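Local structure of HTH-type transcriptional repressor MdtR (Bacillus subtilis, 1S3J) at residues Q33-A38 with E106-G111; L40-S45 with D73-K78; E59-K64 with T69-R74. The protein represses the multidrug resistance operon mdtRP by binding, as a homodimer of the MarR family, directly to the promoter region of that operon. All coordinates share one frame; numbering follows the deposited sequence.

The three contacts follow one domain of a MarR-type repressor from its seat on helix 99-120 to its predicted helix-turn-helix. Contact 1 sets the turn that leads into helix 37-49 against helix 99-120. Contact 2, its centre about 10 Å from that of contact 1, carries the same helix 37-49 onto helix 65-77, and Val108 CG1 meets Leu40 CD1 at 3.5 Å between them. Contact 3, centred about 9 Å from contact 2, joins helices 54-61 and 65-77 within the predicted DNA-binding motif. Val42 connects these two, with its CG2 3.9 Å from Met71 SE. The centres of contacts 1 and 3 are about 17 Å apart, yet Ala38 CB still touches Met61 CE at 3.8 Å.

Contact 1 of 3, residues Q33-A38 with E106-G111; sequences QGVTPA and EEVLAG
Glu107 and Gln33 meet at their polar ends, where Gln33 OE1 and Glu107 OE1 come within 2.9 Å. Both oxygens are acceptors, so the pair is not itself a hydrogen bond, and the amide and carboxylate planes stand 86° apart. Lys104, one turn back on helix 99-120, probably makes the approach tolerable: its NZ is hydrogen-bonded to Gln33 OE1 and makes a long, weak ion pair with Glu107 OE1. Gln33 gets there by a bend at chi2 (-65°), whereas the Glu107 chain is extended beyond CG.

Next along the helix, Val108 supplies the apolar half. Its CG2 lies against the aliphatic root of Gln33, 3.7 Å from Gln33 CB, and the two side chains run past each other in opposite directions. The same methyl reaches Val35 CG2 at 4.2 Å. Val35 also packs on Met30 and Leu40, so this valine pair belongs to the core joining helices 4-32, 37-49 and 99-120. Gly34, with phi of 84°, ends helix 4-32 in a Schellman motif just before Val35. The chemistry implies a mixed seam, apolar around Val108; at its rim, if the amide is oriented as modelled, which is doubtful, the Lys104 ammonium would offset the oxygen-oxygen repulsion.

Contact 2 of 3, residues L40-S45 with D73-K78; sequences LFVLAS and DRLEQK
Leu75 faces helix 37-49 and divides its two methyls between neighbouring residues there. CD1 goes to Val42, 4.0 Å from Val42 CG1 and 4.1 Å from Val42 CB, while CD2 meets Leu43 CD2 at 4.1 Å. In both pairs the side chains cross obliquely, and the branched end of the leucine straddles two consecutive positions of the opposite helix. The fork itself is the branch at CG, which sits opposite the carbonyl carbon (chi1 -70°); a chi2 of 166° turns it so that CD1 extends the chain toward Val42 and CD2 is directed to Leu43.

The two partners present themselves differently. Val42 leaves its backbone directly toward helix 65-77 and offers CG1, the methyl anti to its backbone N. Leu43 starts off to one side, and its longer chain then brings CD2 round to Leu75. All three side chains are buried and the interface between them is wholly apolar, with the closest CA atoms, those of Leu43 and Leu75, still 8.9 Å apart; branched side chains bridge that separation.

Other elements border this small core. Ile57 and Met61 of helix 54-61 pack on Val42, and Ile81 of strand 81-85 touches both Leu43 and Leu75. Helix 65-77, which ends the predicted helix-turn-helix, is thus seated on helix 37-49, whose Leu40 and Ala44 in turn rest on Phe105 of helix 99-120.

Contact 3 of 3, residues E59-K64 with T69-R74; sequences ERMEVK and TLMADR
Met71 reaches across to Met61, and the two selenomethionines meet tip to tip, with Met61 SE and Met71 SE 3.8 Å apart. The terminal methyls join in: Met61 CE lies 3.9 Å from Met71 SE and at the same distance from Met71 CE. In each chain CG lies opposite the carbonyl carbon and chi2 is extended, which carries SE to the meeting point; chi3, 75° in Met61 and -146° in Met71, then sets where CE goes. Val63 adds a looser touch, its CG2 standing 4.4 Å from Met71 CE.

Between Met61 and Val63 the chain turns at Glu62, where positive phi (50°) and two bonds back into the last turn make a Schellman motif at the end of helix 54-61. Lys64 follows as the N-cap of helix 65-77. This is the turn of the predicted helix-turn-helix, and Met71 meets side chains from both ends of the Glu62 corner. Ala38 and Phe41 of helix 37-49 also pack on Met61, tying the motif to that helix.

Selenium replaces the sulfur of methionine here, so the SE distances belong to the labelled protein. Flexible, polarisable chains meet, and the contact therefore probably rests on dispersion between the selenium and methyl groups.

Contact 1 of 3, residues Q33-A38 with E106-G111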
loop_
_atom_site.group_PDB
_atom_site.type_symbol
_atom_site.label_atom_id
_atom_site.label_comp_id
_atom_site.label_asym_id
_atom_site.label_seq_id
_atom_site.Cartn_x
_atom_site.Cartn_y
_atom_site.Cartn_z
ATOM N N GLN A 33 -3.302 3.752 -18.393
ATOM C CA GLN A 33 -3.177 5.192 -18.615
ATOM C C GLN A 33 -1.690 5.635 -18.698
ATOM O O GLN A 33 -1.398 6.791 -18.923
ATOM C CB GLN A 33 -3.947 5.974 -17.538
ATOM C CG GLN A 33 -5.480 5.878 -17.634
ATOM C CD GLN A 33 -6.048 6.517 -18.909
ATOM O OE1 GLN A 33 -5.776 7.695 -19.212
ATOM N NE2 GLN A 33 -6.839 5.735 -19.663
ATOM N N GLY A 34 -0.765 4.701 -18.527
ATOM C CA GLY A 34 0.646 4.940 -18.748
ATOM C C GLY A 34 1.436 5.561 -17.605
ATOM O O GLY A 34 2.636 5.812 -17.769
ATOM N N VAL A 35 0.794 5.792 -16.461
ATOM C CA VAL A 35 1.430 6.470 -15.330
ATOM C C VAL A 35 1.667 5.502 -14.160
ATOM O O VAL A 35 0.919 4.541 -13.963
ATOM C CB VAL A 35 0.618 7.751 -14.872
ATOM C CG1 VAL A 35 -0.193 8.325 -16.024
ATOM C CG2 VAL A 35 -0.296 7.470 -13.698
ATOM N N THR A 36 2.731 5.757 -13.409
ATOM C CA THR A 36 3.054 4.984 -12.218
ATOM C C THR A 36 2.520 5.712 -10.986
ATOM O O THR A 36 2.116 6.871 -11.081
ATOM C CB THR A 36 4.576 4.824 -12.082
ATOM O OG1 THR A 36 5.191 6.124 -11.967
ATOM C CG2 THR A 36 5.179 4.139 -13.351
ATOM N N PRO A 37 2.518 5.042 -9.839
ATOM C CA PRO A 37 2.176 5.694 -8.576
ATOM C C PRO A 37 2.987 6.952 -8.288
ATOM O O PRO A 37 2.423 7.882 -7.734
ATOM C CB PRO A 37 2.499 4.619 -7.523
ATOM C CG PRO A 37 2.308 3.347 -8.235
ATOM C CD PRO A 37 2.780 3.600 -9.654
ATOM N N ALA A 38 4.276 6.972 -8.600
ATOM C CA ALA A 38 5.098 8.142 -8.263
ATOM C C ALA A 38 4.748 9.300 -9.195
ATOM O O ALA A 38 4.677 10.456 -8.772
ATOM C CB ALA A 38 6.595 7.810 -8.338
ATOM N N GLU A 106 -6.957 13.555 -14.429
ATOM C CA GLU A 106 -8.401 13.471 -14.196
ATOM C C GLU A 106 -8.945 12.119 -14.634
ATOM O O GLU A 106 -9.812 11.556 -13.977
ATOM C CB GLU A 106 -9.131 14.606 -14.918
ATOM C CG GLU A 106 -10.254 15.247 -14.123
ATOM C CD GLU A 106 -9.790 15.882 -12.825
ATOM O OE1 GLU A 106 -8.927 16.787 -12.874
ATOM O OE2 GLU A 106 -10.306 15.480 -11.749
ATOM N N GLU A 107 -8.412 11.616 -15.747
ATOM C CA GLU A 107 -8.754 10.298 -16.278
ATOM C C GLU A 107 -8.309 9.185 -15.324
ATOM O O GLU A 107 -9.034 8.235 -15.091
ATOM C CB GLU A 107 -8.103 10.105 -17.647
ATOM C CG GLU A 107 -8.676 10.995 -18.735
ATOM C CD GLU A 107 -8.031 10.770 -20.105
ATOM O OE1 GLU A 107 -6.932 10.164 -20.194
ATOM O OE2 GLU A 107 -8.637 11.216 -21.111
ATOM N N VAL A 108 -7.118 9.323 -14.756
ATOM C CA VAL A 108 -6.613 8.364 -13.794
ATOM C C VAL A 108 -7.471 8.401 -12.508
ATOM O O VAL A 108 -7.854 7.358 -11.976
ATOM C CB VAL A 108 -5.128 8.638 -13.471
ATOM C CG1 VAL A 108 -4.645 7.772 -12.306
ATOM C CG2 VAL A 108 -4.246 8.391 -14.705
ATOM N N LEU A 109 -7.786 9.599 -12.029
ATOM C CA LEU A 109 -8.536 9.746 -10.778
ATOM C C LEU A 109 -9.981 9.208 -10.915
ATOM O O LEU A 109 -10.488 8.534 -10.016
ATOM C CB LEU A 109 -8.554 11.212 -10.342
ATOM C CG LEU A 109 -8.801 11.509 -8.859
ATOM C CD1 LEU A 109 -7.569 11.183 -8.012
ATOM C CD2 LEU A 109 -9.210 12.981 -8.680
ATOM N N ALA A 110 -10.623 9.507 -12.044
ATOM C CA ALA A 110 -11.971 9.021 -12.321
ATOM C C ALA A 110 -11.974 7.505 -12.391
ATOM O O ALA A 110 -12.879 6.876 -11.868
ATOM C CB ALA A 110 -12.522 9.632 -13.612
ATOM N N GLY A 111 -10.956 6.924 -13.023
ATOM C CA GLY A 111 -10.757 5.490 -13.007
ATOM C C GLY A 111 -10.695 4.919 -11.592
ATOM O O GLY A 111 -11.341 3.902 -11.297
#

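Contact 2 of 3, residues L40-S45 with D73-K78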
loop_
_atom_site.group_PDB
_atom_site.type_symbol
_atom_site.label_atom_id
_atom_site.label_comp_id
_atom_site.label_asym_id
_atom_site.label_seq_id
_atom_site.Cartn_x
_atom_site.Cartn_y
_atom_site.Cartn_z
ATOM N N LEU A 40 1.851 9.657 -10.535
ATOM C CA LEU A 40 0.499 10.059 -10.128
ATOM C C LEU A 40 0.617 11.002 -8.936
ATOM O O LEU A 40 -0.077 12.013 -8.878
ATOM C CB LEU A 40 -0.400 8.858 -9.790
ATOM C CG LEU A 40 -1.815 9.258 -9.293
ATOM C CD1 LEU A 40 -2.612 9.905 -10.434
ATOM C CD2 LEU A 40 -2.600 8.099 -8.657
ATOM N N PHE A 41 1.532 10.694 -8.024
ATOM C CA PHE A 41 1.760 11.546 -6.883
ATOM C C PHE A 41 2.214 12.956 -7.301
ATOM O O PHE A 41 1.828 13.948 -6.672
ATOM C CB PHE A 41 2.769 10.919 -5.911
ATOM C CG PHE A 41 2.967 11.732 -4.639
ATOM C CD1 PHE A 41 2.312 11.392 -3.463
ATOM C CD2 PHE A 41 3.799 12.849 -4.635
ATOM C CE1 PHE A 41 2.482 12.162 -2.289
ATOM C CE2 PHE A 41 3.984 13.609 -3.495
ATOM C CZ PHE A 41 3.324 13.267 -2.311
ATOM N N VAL A 42 3.036 13.042 -8.341
ATOM C CA VAL A 42 3.539 14.324 -8.807
ATOM C C VAL A 42 2.402 15.117 -9.440
ATOM O O VAL A 42 2.242 16.304 -9.172
ATOM C CB VAL A 42 4.676 14.165 -9.821
ATOM C CG1 VAL A 42 5.093 15.521 -10.348
ATOM C CG2 VAL A 42 5.887 13.453 -9.183
ATOM N N LEU A 43 1.616 14.445 -10.266
ATOM C CA LEU A 43 0.498 15.063 -10.934
ATOM C C LEU A 43 -0.498 15.639 -9.935
ATOM O O LEU A 43 -0.973 16.743 -10.139
ATOM C CB LEU A 43 -0.190 14.083 -11.888
ATOM C CG LEU A 43 0.600 13.686 -13.137
ATOM C CD1 LEU A 43 -0.258 12.802 -14.075
ATOM C CD2 LEU A 43 1.170 14.910 -13.888
ATOM N N ALA A 44 -0.762 14.913 -8.855
ATOM C CA ALA A 44 -1.719 15.327 -7.818
ATOM C C ALA A 44 -1.209 16.508 -6.990
ATOM O O ALA A 44 -1.953 17.444 -6.727
ATOM C CB ALA A 44 -2.064 14.137 -6.891
ATOM N N SER A 45 0.057 16.453 -6.581
ATOM C CA SER A 45 0.728 17.599 -5.968
ATOM C C SER A 45 0.701 18.871 -6.836
ATOM O O SER A 45 0.663 19.969 -6.308
ATOM C CB SER A 45 2.181 17.269 -5.635
ATOM O OG SER A 45 2.237 16.118 -4.817
ATOM N N ASP A 73 11.298 14.010 -16.158
ATOM C CA ASP A 73 11.699 13.681 -17.541
ATOM C C ASP A 73 10.613 12.857 -18.202
ATOM O O ASP A 73 10.216 13.132 -19.324
ATOM C CB ASP A 73 12.990 12.837 -17.569
ATOM C CG ASP A 73 14.254 13.652 -17.335
ATOM O OD1 ASP A 73 14.249 14.859 -17.608
ATOM O OD2 ASP A 73 15.319 13.161 -16.902
ATOM N N ARG A 74 10.146 11.823 -17.498
ATOM C CA ARG A 74 9.165 10.892 -18.043
ATOM C C ARG A 74 7.872 11.637 -18.349
ATOM O O ARG A 74 7.344 11.555 -19.436
ATOM C CB ARG A 74 8.897 9.735 -17.066
ATOM C CG ARG A 74 10.089 8.819 -16.809
ATOM C CD ARG A 74 9.748 7.528 -16.020
ATOM N NE ARG A 74 10.949 6.776 -15.638
ATOM C CZ ARG A 74 11.564 5.879 -16.408
ATOM N NH1 ARG A 74 11.120 5.594 -17.626
ATOM N NH2 ARG A 74 12.643 5.262 -15.957
ATOM N N LEU A 75 7.404 12.405 -17.386
ATOM C CA LEU A 75 6.216 13.215 -17.557
ATOM C C LEU A 75 6.363 14.262 -18.689
ATOM O O LEU A 75 5.458 14.391 -19.497
ATOM C CB LEU A 75 5.838 13.881 -16.217
ATOM C CG LEU A 75 5.298 12.902 -15.158
ATOM C CD1 LEU A 75 5.285 13.556 -13.810
ATOM C CD2 LEU A 75 3.907 12.370 -15.533
ATOM N N GLU A 76 7.500 14.967 -18.762
ATOM C CA GLU A 76 7.703 15.989 -19.808
ATOM C C GLU A 76 7.743 15.362 -21.203
ATOM O O GLU A 76 7.189 15.910 -22.153
ATOM C CB GLU A 76 8.960 16.827 -19.570
ATOM C CG GLU A 76 9.092 17.987 -20.567
ATOM C CD GLU A 76 10.041 19.095 -20.119
ATOM O OE1 GLU A 76 11.170 18.774 -19.701
ATOM O OE2 GLU A 76 9.662 20.294 -20.203
ATOM N N GLN A 77 8.363 14.191 -21.302
ATOM C CA GLN A 77 8.423 13.436 -22.550
ATOM C C GLN A 77 7.026 13.053 -23.059
ATOM O O GLN A 77 6.802 12.939 -24.259
ATOM C CB GLN A 77 9.274 12.177 -22.350
ATOM C CG GLN A 77 9.497 11.336 -23.608
ATOM C CD GLN A 77 8.492 10.206 -23.791
ATOM O OE1 GLN A 77 8.136 9.859 -24.925
ATOM N NE2 GLN A 77 8.045 9.627 -22.695
ATOM N N LYS A 78 6.100 12.851 -22.126
ATOM C CA LYS A 78 4.706 12.561 -22.442
ATOM C C LYS A 78 3.878 13.838 -22.480
ATOM O O LYS A 78 2.678 13.779 -22.738
ATOM C CB LYS A 78 4.133 11.560 -21.428
ATOM C CG LYS A 78 4.879 10.238 -21.443
ATOM C CD LYS A 78 4.217 9.162 -20.587
ATOM C CE LYS A 78 4.821 9.115 -19.179
ATOM N NZ LYS A 78 4.313 7.967 -18.382
#

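Contact 3 of 3, residues E59-K64 with T69-R74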
loop_
_atom_site.group_PDB
_atom_site.type_symbol
_atom_site.label_atom_id
_atom_site.label_comp_id
_atom_site.label_asym_id
_atom_site.label_seq_id
_atom_site.Cartn_x
_atom_site.Cartn_y
_atom_site.Cartn_z
ATOM N N GLU A 59 11.122 16.622 -1.285
ATOM C CA GLU A 59 10.906 16.688 0.159
ATOM C C GLU A 59 9.656 15.917 0.582
ATOM O O GLU A 59 9.726 15.075 1.475
ATOM C CB GLU A 59 10.775 18.158 0.572
ATOM C CG GLU A 59 11.095 18.500 2.013
ATOM C CD GLU A 59 11.176 20.011 2.240
ATOM O OE1 GLU A 59 10.975 20.786 1.266
ATOM O OE2 GLU A 59 11.451 20.432 3.392
ATOM N N ARG A 60 8.524 16.207 -0.065
ATOM C CA ARG A 60 7.255 15.546 0.258
ATOM C C ARG A 60 7.315 14.038 -0.000
ATOM O O ARG A 60 6.648 13.261 0.683
ATOM C CB ARG A 60 6.093 16.139 -0.548
ATOM C CG ARG A 60 5.718 17.568 -0.180
ATOM C CD ARG A 60 5.348 18.428 -1.383
ATOM N NE ARG A 60 5.158 19.829 -1.012
ATOM C CZ ARG A 60 3.991 20.388 -0.698
ATOM N NH1 ARG A 60 2.865 19.674 -0.696
ATOM N NH2 ARG A 60 3.950 21.678 -0.378
HETATM N N MSE A 61 8.105 13.635 -0.989
HETATM C CA MSE A 61 8.228 12.225 -1.353
HETATM C C MSE A 61 9.365 11.524 -0.613
HETATM O O MSE A 61 9.497 10.307 -0.710
HETATM C CB MSE A 61 8.432 12.096 -2.857
HETATM C CG MSE A 61 7.267 12.625 -3.638
HETATM SE SE MSE A 61 7.420 12.303 -5.526
HETATM C CE MSE A 61 7.000 10.354 -5.547
ATOM N N GLU A 62 10.172 12.298 0.115
ATOM C CA GLU A 62 11.368 11.812 0.809
ATOM C C GLU A 62 12.258 10.990 -0.127
ATOM O O GLU A 62 12.606 9.837 0.150
ATOM C CB GLU A 62 10.995 11.070 2.109
ATOM C CG GLU A 62 10.203 11.967 3.072
ATOM C CD GLU A 62 9.950 11.358 4.438
ATOM O OE1 GLU A 62 8.936 10.632 4.600
ATOM O OE2 GLU A 62 10.753 11.632 5.359
ATOM N N VAL A 63 12.600 11.617 -1.248
ATOM C CA VAL A 63 13.540 11.072 -2.215
ATOM C C VAL A 63 14.497 12.175 -2.667
ATOM O O VAL A 63 14.294 13.342 -2.366
ATOM C CB VAL A 63 12.815 10.493 -3.444
ATOM C CG1 VAL A 63 11.864 9.368 -3.030
ATOM C CG2 VAL A 63 12.059 11.597 -4.215
ATOM N N LYS A 64 15.537 11.800 -3.396
ATOM C CA LYS A 64 16.557 12.755 -3.826
ATOM C C LYS A 64 15.990 13.635 -4.933
ATOM O O LYS A 64 15.164 13.180 -5.731
ATOM C CB LYS A 64 17.816 12.038 -4.348
ATOM C CG LYS A 64 18.481 11.076 -3.342
ATOM C CD LYS A 64 19.319 11.815 -2.310
ATOM C CE LYS A 64 20.266 10.870 -1.575
ATOM N NZ LYS A 64 21.221 11.628 -0.734
ATOM N N THR A 69 13.705 14.508 -10.725
ATOM C CA THR A 69 14.139 14.965 -12.044
ATOM C C THR A 69 13.889 13.886 -13.075
ATOM O O THR A 69 13.516 14.184 -14.216
ATOM C CB THR A 69 15.631 15.345 -11.985
ATOM O OG1 THR A 69 15.776 16.589 -11.276
ATOM C CG2 THR A 69 16.234 15.593 -13.371
ATOM N N LEU A 70 14.077 12.624 -12.689
ATOM C CA LEU A 70 13.764 11.522 -13.599
ATOM C C LEU A 70 12.247 11.343 -13.791
ATOM O O LEU A 70 11.787 11.022 -14.884
ATOM C CB LEU A 70 14.393 10.218 -13.119
ATOM C CG LEU A 70 14.131 8.994 -13.991
ATOM C CD1 LEU A 70 14.708 9.244 -15.380
ATOM C CD2 LEU A 70 14.730 7.731 -13.369
HETATM N N MSE A 71 11.464 11.526 -12.739
HETATM C CA MSE A 71 10.005 11.463 -12.885
HETATM C C MSE A 71 9.568 12.573 -13.840
HETATM O O MSE A 71 8.785 12.352 -14.752
HETATM C CB MSE A 71 9.315 11.669 -11.547
HETATM C CG MSE A 71 9.408 10.486 -10.605
HETATM SE SE MSE A 71 8.948 11.062 -8.800
HETATM C CE MSE A 71 10.185 9.880 -7.804
ATOM N N ALA A 72 10.088 13.772 -13.599
ATOM C CA ALA A 72 9.803 14.929 -14.437
ATOM C C ALA A 72 10.157 14.662 -15.894
ATOM O O ALA A 72 9.387 15.018 -16.770
ATOM C CB ALA A 72 10.546 16.146 -13.919
ATOM N N ASP A 73 11.298 14.010 -16.158
ATOM C CA ASP A 73 11.699 13.681 -17.541
ATOM C C ASP A 73 10.613 12.857 -18.202
ATOM O O ASP A 73 10.216 13.132 -19.324
ATOM C CB ASP A 73 12.990 12.837 -17.569
ATOM C CG ASP A 73 14.254 13.652 -17.335
ATOM O OD1 ASP A 73 14.249 14.859 -17.608
ATOM O OD2 ASP A 73 15.319 13.161 -16.902
ATOM N N ARG A 74 10.146 11.823 -17.498
ATOM C CA ARG A 74 9.165 10.892 -18.043
ATOM C C ARG A 74 7.872 11.637 -18.349
ATOM O O ARG A 74 7.344 11.555 -19.436
ATOM C CB ARG A 74 8.897 9.735 -17.066
ATOM C CG ARG A 74 10.089 8.819 -16.809
ATOM C CD ARG A 74 9.748 7.528 -16.020
ATOM N NE ARG A 74 10.949 6.776 -15.638
ATOM C CZ ARG A 74 11.564 5.879 -16.408
ATOM N NH1 ARG A 74 11.120 5.594 -17.626
ATOM N NH2 ARG A 74 12.643 5.262 -15.957
#